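Local coordinates for FEZ-1 protein (Fluoribacter gormanii, PDB 5WCK), which is a zinc-dependent metallo-beta-lactamase of subclass B3, which probably hydrolyses beta-lactam antibiotics at a site holding two zinc ions, at residues Met4-Pro9 / Gly21-Ala26; Leu38-Leu43 / Phe74-Gly79. The protein carries 2 engineered substitutions. One frame throughout, in Å; residues are numbered along the deposited sequence.

Interaction 1: residues Met4-Pro9 / Gly21-Ala26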
loop_
_atom_site.group_PDB
_atom_site.type_symbol
_atom_site.label_atom_id
_atom_site.label_comp_id
_atom_site.label_asym_id
_atom_site.label_seq_id
_atom_site.Cartn_x
_atom_site.Cartn_y
_atom_site.Cartn_z
ATOM N N MET A 4 -2.231 -17.319 -5.113
ATOM C CA MET A 4 -3.554 -16.768 -4.856
ATOM C C MET A 4 -3.703 -16.571 -3.348
ATOM O O MET A 4 -3.592 -17.514 -2.567
ATOM C CB MET A 4 -4.663 -17.706 -5.367
ATOM C CG MET A 4 -6.093 -17.257 -5.030
ATOM S SD MET A 4 -6.659 -15.690 -5.790
ATOM C CE MET A 4 -7.448 -15.001 -4.340
ATOM N N PRO A 5 -3.959 -15.336 -2.870
ATOM C CA PRO A 5 -4.236 -15.143 -1.454
ATOM C C PRO A 5 -5.502 -15.880 -0.981
ATOM O O PRO A 5 -6.435 -16.119 -1.772
ATOM C CB PRO A 5 -4.487 -13.633 -1.322
ATOM C CG PRO A 5 -3.936 -13.009 -2.578
ATOM C CD PRO A 5 -3.981 -14.082 -3.641
ATOM N N ASN A 6 -5.551 -16.132 0.326
ATOM C CA ASN A 6 -6.699 -16.690 0.992
ATOM C C ASN A 6 -7.505 -15.573 1.645
ATOM O O ASN A 6 -6.950 -14.528 1.984
ATOM C CB ASN A 6 -6.268 -17.688 2.058
ATOM C CG ASN A 6 -5.451 -18.798 1.445
ATOM O OD1 ASN A 6 -5.989 -19.573 0.649
ATOM N ND2 ASN A 6 -4.172 -18.866 1.787
ATOM N N PRO A 7 -8.823 -15.756 1.863
ATOM C CA PRO A 7 -9.610 -14.764 2.577
ATOM C C PRO A 7 -9.106 -14.560 4.012
ATOM O O PRO A 7 -8.480 -15.445 4.637
ATOM C CB PRO A 7 -11.052 -15.291 2.569
ATOM C CG PRO A 7 -10.965 -16.720 2.091
ATOM C CD PRO A 7 -9.647 -16.886 1.376
ATOM N N PHE A 8 -9.373 -13.360 4.520
ATOM C CA PHE A 8 -8.991 -13.005 5.860
ATOM C C PHE A 8 -10.164 -12.278 6.487
ATOM O O PHE A 8 -10.832 -11.511 5.810
ATOM C CB PHE A 8 -7.740 -12.114 5.878
ATOM C CG PHE A 8 -7.052 -12.055 7.214
ATOM C CD1 PHE A 8 -6.107 -13.010 7.571
ATOM C CD2 PHE A 8 -7.403 -11.117 8.168
ATOM C CE1 PHE A 8 -5.511 -12.991 8.817
ATOM C CE2 PHE A 8 -6.822 -11.114 9.423
ATOM C CZ PHE A 8 -5.849 -12.032 9.740
ATOM N N PRO A 9 -10.481 -12.502 7.771
ATOM C CA PRO A 9 -11.623 -11.816 8.380
ATOM C C PRO A 9 -11.375 -10.323 8.470
ATOM O O PRO A 9 -10.317 -9.901 8.946
ATOM C CB PRO A 9 -11.725 -12.396 9.798
ATOM C CG PRO A 9 -10.409 -13.082 10.042
ATOM C CD PRO A 9 -9.834 -13.440 8.696
ATOM N N GLY A 21 -8.537 -6.676 3.551
ATOM C CA GLY A 21 -7.717 -7.426 2.638
ATOM C C GLY A 21 -7.731 -8.925 2.887
ATOM O O GLY A 21 -8.652 -9.483 3.488
ATOM N N THR A 22 -6.688 -9.562 2.368
ATOM C CA THR A 22 -6.521 -10.994 2.332
ATOM C C THR A 22 -5.456 -11.409 3.357
ATOM O O THR A 22 -4.983 -10.624 4.164
ATOM C CB THR A 22 -6.141 -11.435 0.914
ATOM O OG1 THR A 22 -4.767 -11.058 0.701
ATOM C CG2 THR A 22 -7.034 -10.874 -0.174
ATOM N N ASP A 23 -5.042 -12.677 3.322
ATOM C CA ASP A 23 -3.994 -13.108 4.231
ATOM C C ASP A 23 -2.592 -12.711 3.737
ATOM O O ASP A 23 -1.581 -13.080 4.390
ATOM C CB ASP A 23 -4.091 -14.614 4.475
ATOM C CG ASP A 23 -3.617 -15.479 3.325
ATOM O OD1 ASP A 23 -3.513 -14.978 2.192
ATOM O OD2 ASP A 23 -3.327 -16.691 3.597
ATOM N N ASP A 24 -2.520 -11.999 2.601
ATOM C CA ASP A 24 -1.252 -11.560 1.999
ATOM C C ASP A 24 -1.417 -10.121 1.498
ATOM O O ASP A 24 -0.938 -9.171 2.141
ATOM C CB ASP A 24 -0.805 -12.523 0.892
ATOM C CG ASP A 24 0.330 -11.991 0.043
ATOM O OD1 ASP A 24 1.096 -11.131 0.550
ATOM O OD2 ASP A 24 0.428 -12.414 -1.143
ATOM N N LEU A 25 -2.103 -9.957 0.366
ATOM C CA LEU A 25 -2.314 -8.642 -0.213
ATOM C C LEU A 25 -3.243 -7.852 0.716
ATOM O O LEU A 25 -4.349 -8.328 1.056
ATOM C CB LEU A 25 -2.911 -8.801 -1.615
ATOM C CG LEU A 25 -2.121 -9.708 -2.547
ATOM C CD1 LEU A 25 -2.798 -9.850 -3.907
ATOM C CD2 LEU A 25 -0.684 -9.231 -2.679
ATOM N N ALA A 26 -2.745 -6.712 1.211
ATOM C CA ALA A 26 -3.414 -5.918 2.266
ATOM C C ALA A 26 -4.213 -4.772 1.652
ATOM O O ALA A 26 -3.683 -4.035 0.828
ATOM C CB ALA A 26 -2.398 -5.346 3.218
HETATM O O HOH W 1 -10.891 -8.937 4.898
HETATM O O HOH W 2 -10.488 -11.636 2.357
#
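Asp23 and Asn6 are joined by three hydrogen bonds, two of them to the Asp23 carboxylate and one from its backbone N to Asn6 O. With CG of Asp23 in the crowded position between its own N and carbonyl carbon (chi1 75°), the carboxylate end comes close to Asn6 in the 4-9 loop. Asn6 N reaches Asp23 OD1 at 3.0 Å, coming from well above the carboxylate plane. Asn6 ND2 meets Asp23 OD2, also at 3.0 Å, nearly straight (169°); this acceptor lies in the amide plane, although the amide and carboxylate planes stand 76° apart. In return Asp23 N donates to Asn6 O, nearly along the C=O axis. Beside this polar pair, Pro5 packs on the turn: CB sits 3.3 Å from Thr22 OG1, and CG touches Leu25 CD1 at 3.6 Å. Thr22 OG1 accepts from Asp24 N at 3.1 Å, an ST turn, and donates to Leu25 O. Phe8 CB packs on the Thr22 carbonyl carbon at 3.5 Å, while its ring leads away to an edge-to-face meeting with Tyr225. Water 1 links the carbonyls of Phe8 and Gly21. Two bonds from Asn6 N-H groups should stabilise the negative charge of Asp23, consistent with an ionised carboxylate fastening the N-terminal segment to a turn whose Asp24 bonds Tyr2 OH through OD2 and the zinc ligand His215 through OD1.

Interaction 2: residues Leu38-Leu43 / Phe74-Gly79. With ZN (zinc ion), chain C.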
loop_
_atom_site.group_PDB
_atom_site.type_symbol
_atom_site.label_atom_id
_atom_site.label_comp_id
_atom_site.label_asym_id
_atom_site.label_seq_id
_atom_site.Cartn_x
_atom_site.Cartn_y
_atom_site.Cartn_z
ATOM N N LEU A 38 -10.977 3.339 -0.164
ATOM C CA LEU A 38 -10.395 2.007 -0.276
ATOM C C LEU A 38 -8.950 2.127 -0.762
ATOM O O LEU A 38 -8.677 2.850 -1.740
ATOM C CB LEU A 38 -11.227 1.166 -1.252
ATOM C CG LEU A 38 -10.695 -0.234 -1.527
ATOM C CD1 LEU A 38 -10.708 -1.106 -0.286
ATOM C CD2 LEU A 38 -11.478 -0.920 -2.636
ATOM N N ILE A 39 -8.032 1.423 -0.079
ATOM C CA ILE A 39 -6.594 1.384 -0.477
ATOM C C ILE A 39 -6.251 -0.064 -0.867
ATOM O O ILE A 39 -6.440 -0.916 -0.035
ATOM C CB ILE A 39 -5.671 1.884 0.658
ATOM C CG1 ILE A 39 -6.170 3.189 1.283
ATOM C CG2 ILE A 39 -4.260 2.046 0.123
ATOM C CD1 ILE A 39 -5.173 3.852 2.221
ATOM N N ASN A 40 -5.812 -0.232 -2.119
ATOM C CA ASN A 40 -5.359 -1.491 -2.774
ATOM C C ASN A 40 -6.540 -2.307 -3.323
ATOM O O ASN A 40 -7.309 -2.770 -2.554
ATOM C CB ASN A 40 -4.327 -2.285 -1.970
ATOM C CG ASN A 40 -3.064 -1.490 -1.721
ATOM O OD1 ASN A 40 -2.558 -0.845 -2.602
ATOM N ND2 ASN A 40 -2.539 -1.567 -0.513
ATOM N N SER A 41 -6.575 -2.488 -4.643
ATOM C CA SER A 41 -7.640 -3.266 -5.326
ATOM C C SER A 41 -7.198 -4.726 -5.500
ATOM O O SER A 41 -8.029 -5.534 -5.819
ATOM C CB SER A 41 -7.963 -2.638 -6.638
ATOM O OG SER A 41 -6.772 -2.473 -7.367
ATOM N N ASP A 42 -5.910 -5.001 -5.280
ATOM C CA ASP A 42 -5.384 -6.373 -5.286
ATOM C C ASP A 42 -5.594 -7.023 -6.661
ATOM O O ASP A 42 -5.609 -6.357 -7.683
ATOM C CB ASP A 42 -5.949 -7.146 -4.102
ATOM C CG ASP A 42 -5.736 -6.469 -2.758
ATOM O OD1 ASP A 42 -4.850 -5.589 -2.690
ATOM O OD2 ASP A 42 -6.445 -6.844 -1.798
ATOM N N LEU A 43 -5.669 -8.357 -6.686
ATOM C CA LEU A 43 -5.890 -9.061 -7.962
ATOM C C LEU A 43 -7.370 -8.945 -8.355
ATOM O O LEU A 43 -8.236 -8.766 -7.487
ATOM C CB LEU A 43 -5.517 -10.533 -7.792
ATOM C CG LEU A 43 -4.115 -10.818 -7.282
ATOM C CD1 LEU A 43 -3.946 -12.309 -7.026
ATOM C CD2 LEU A 43 -3.069 -10.298 -8.243
ATOM N N PHE A 74 0.782 -5.189 -10.241
ATOM C CA PHE A 74 -0.474 -5.929 -10.410
ATOM C C PHE A 74 -1.052 -6.437 -9.083
ATOM O O PHE A 74 -2.285 -6.504 -8.942
ATOM C CB PHE A 74 -0.301 -7.102 -11.389
ATOM C CG PHE A 74 0.475 -8.259 -10.824
ATOM C CD1 PHE A 74 1.858 -8.275 -10.855
ATOM C CD2 PHE A 74 -0.176 -9.311 -10.201
ATOM C CE1 PHE A 74 2.577 -9.315 -10.288
ATOM C CE2 PHE A 74 0.542 -10.353 -9.637
ATOM C CZ PHE A 74 1.919 -10.354 -9.674
ATOM N N ASP A 75 -0.197 -6.817 -8.119
ATOM C CA ASP A 75 -0.678 -7.427 -6.883
ATOM C C ASP A 75 -1.384 -6.398 -5.991
ATOM O O ASP A 75 -2.082 -6.811 -5.077
ATOM C CB ASP A 75 0.422 -8.183 -6.129
ATOM C CG ASP A 75 1.657 -7.385 -5.754
ATOM O OD1 ASP A 75 2.052 -6.530 -6.560
ATOM O OD2 ASP A 75 2.258 -7.663 -4.686
ATOM N N HIS A 76 -1.182 -5.095 -6.232
ATOM C CA HIS A 76 -1.869 -4.051 -5.471
ATOM C C HIS A 76 -2.923 -3.307 -6.284
ATOM O O HIS A 76 -3.822 -2.709 -5.677
ATOM C CB HIS A 76 -0.844 -3.082 -4.852
ATOM C CG HIS A 76 0.192 -3.831 -4.094
ATOM N ND1 HIS A 76 -0.084 -4.469 -2.908
ATOM C CD2 HIS A 76 1.456 -4.180 -4.416
ATOM C CE1 HIS A 76 0.979 -5.148 -2.517
ATOM N NE2 HIS A 76 1.951 -4.966 -3.389
ATOM N N ALA A 77 -2.836 -3.347 -7.621
ATOM C CA ALA A 77 -3.601 -2.433 -8.481
ATOM C C ALA A 77 -4.390 -3.144 -9.593
ATOM O O ALA A 77 -5.093 -2.459 -10.329
ATOM C CB ALA A 77 -2.683 -1.410 -9.090
ATOM N N ALA A 78 -4.260 -4.461 -9.759
ATOM C CA ALA A 78 -4.916 -5.123 -10.931
ATOM C C ALA A 78 -6.443 -4.979 -10.897
ATOM O O ALA A 78 -7.080 -4.899 -11.960
ATOM C CB ALA A 78 -4.550 -6.574 -10.985
ATOM N N GLY A 79 -7.020 -4.956 -9.703
ATOM C CA GLY A 79 -8.488 -4.913 -9.518
ATOM C C GLY A 79 -9.107 -3.536 -9.714
ATOM O O GLY A 79 -10.323 -3.395 -9.558
HETATM ZN ZN ZN C . 3.508 -6.425 -3.636
HETATM O O HOH W 3 -2.416 -4.993 -1.490
HETATM O O HOH W 4 4.530 -5.931 -5.300
#
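The second zinc site of the metallo-beta-lactamase fold takes two of its protein ligands, Asp75 and His76, from the short helix 74-77, and this contact seats that helix against the loop leaving strand 35-39. Zinc is bound by Asp75 OD2 at 2.0 Å and by His76 NE2 at 2.1 Å, with water 4 and His215 completing the four ligands; water 4 also donates to Asp75 OD1. The backbone of His76 is anchored as well: its O accepts from Ser41 N (2.9 Å) and from Asp42 N (3.1 Å), the latter donor standing 78° out of the carbonyl plane. In the reverse direction Gly79 N donates to Asp42 O at 2.8 Å. Ser41 CB rests against Gly79 C at 3.4 Å. Asn40 runs alongside His76, OD1 to CB, its polar end held by Ser70 N and Ala26 O. Water 3, in the His76 ring plane, accepts from ND1 and donates to Asp42 OD1; through this one water the second-shell carboxylate, whose OD2 bonds Ser27 OG, probably holds the ring's orientation together with the zinc at NE2, and may polarise the imidazole. Asp75 O, buried here, has no conventional partner in the model; Asp42 CA approaches it at 3.3 Å in a straight CA-H...O contact (162°). Further out, Leu43 CD2 lies at the edge of the Phe74 ring, 3.6 Å from Phe74 CD2. Strand 35-39 hydrogen-bonds strands 28-32 and 64-68 on its two sides, while helices 47-56 and 80-87 pack against Asp42 and Ser41 through Ile50 and Ile83.

Overall arrangement
Interactions 1 and 2 follow one another in series along the chain, the 4-9/21-26 pairing closing before the 38-43/74-79 pairing opens, and their centres lie 12 Å apart. The seven-stranded mixed sheet joins them: the turn of interaction 1 leads into strand 28-32, whose antiparallel neighbour 35-39 runs into interaction 2. They also touch directly. Leu25 CD1 packs 3.7 Å from Leu43 CG, Pro5 borders Leu43, and Ala26 O probably accepts a hydrogen bond from Asn40 ND2. Both converge on the second zinc: interaction 2 provides ligands, Leu25 of interaction 1 packs beside Asp75, and Asp24 bonds the third protein ligand, His215. The 21-26 turn thus borders the metal site, with segment 4-9 packed against that turn.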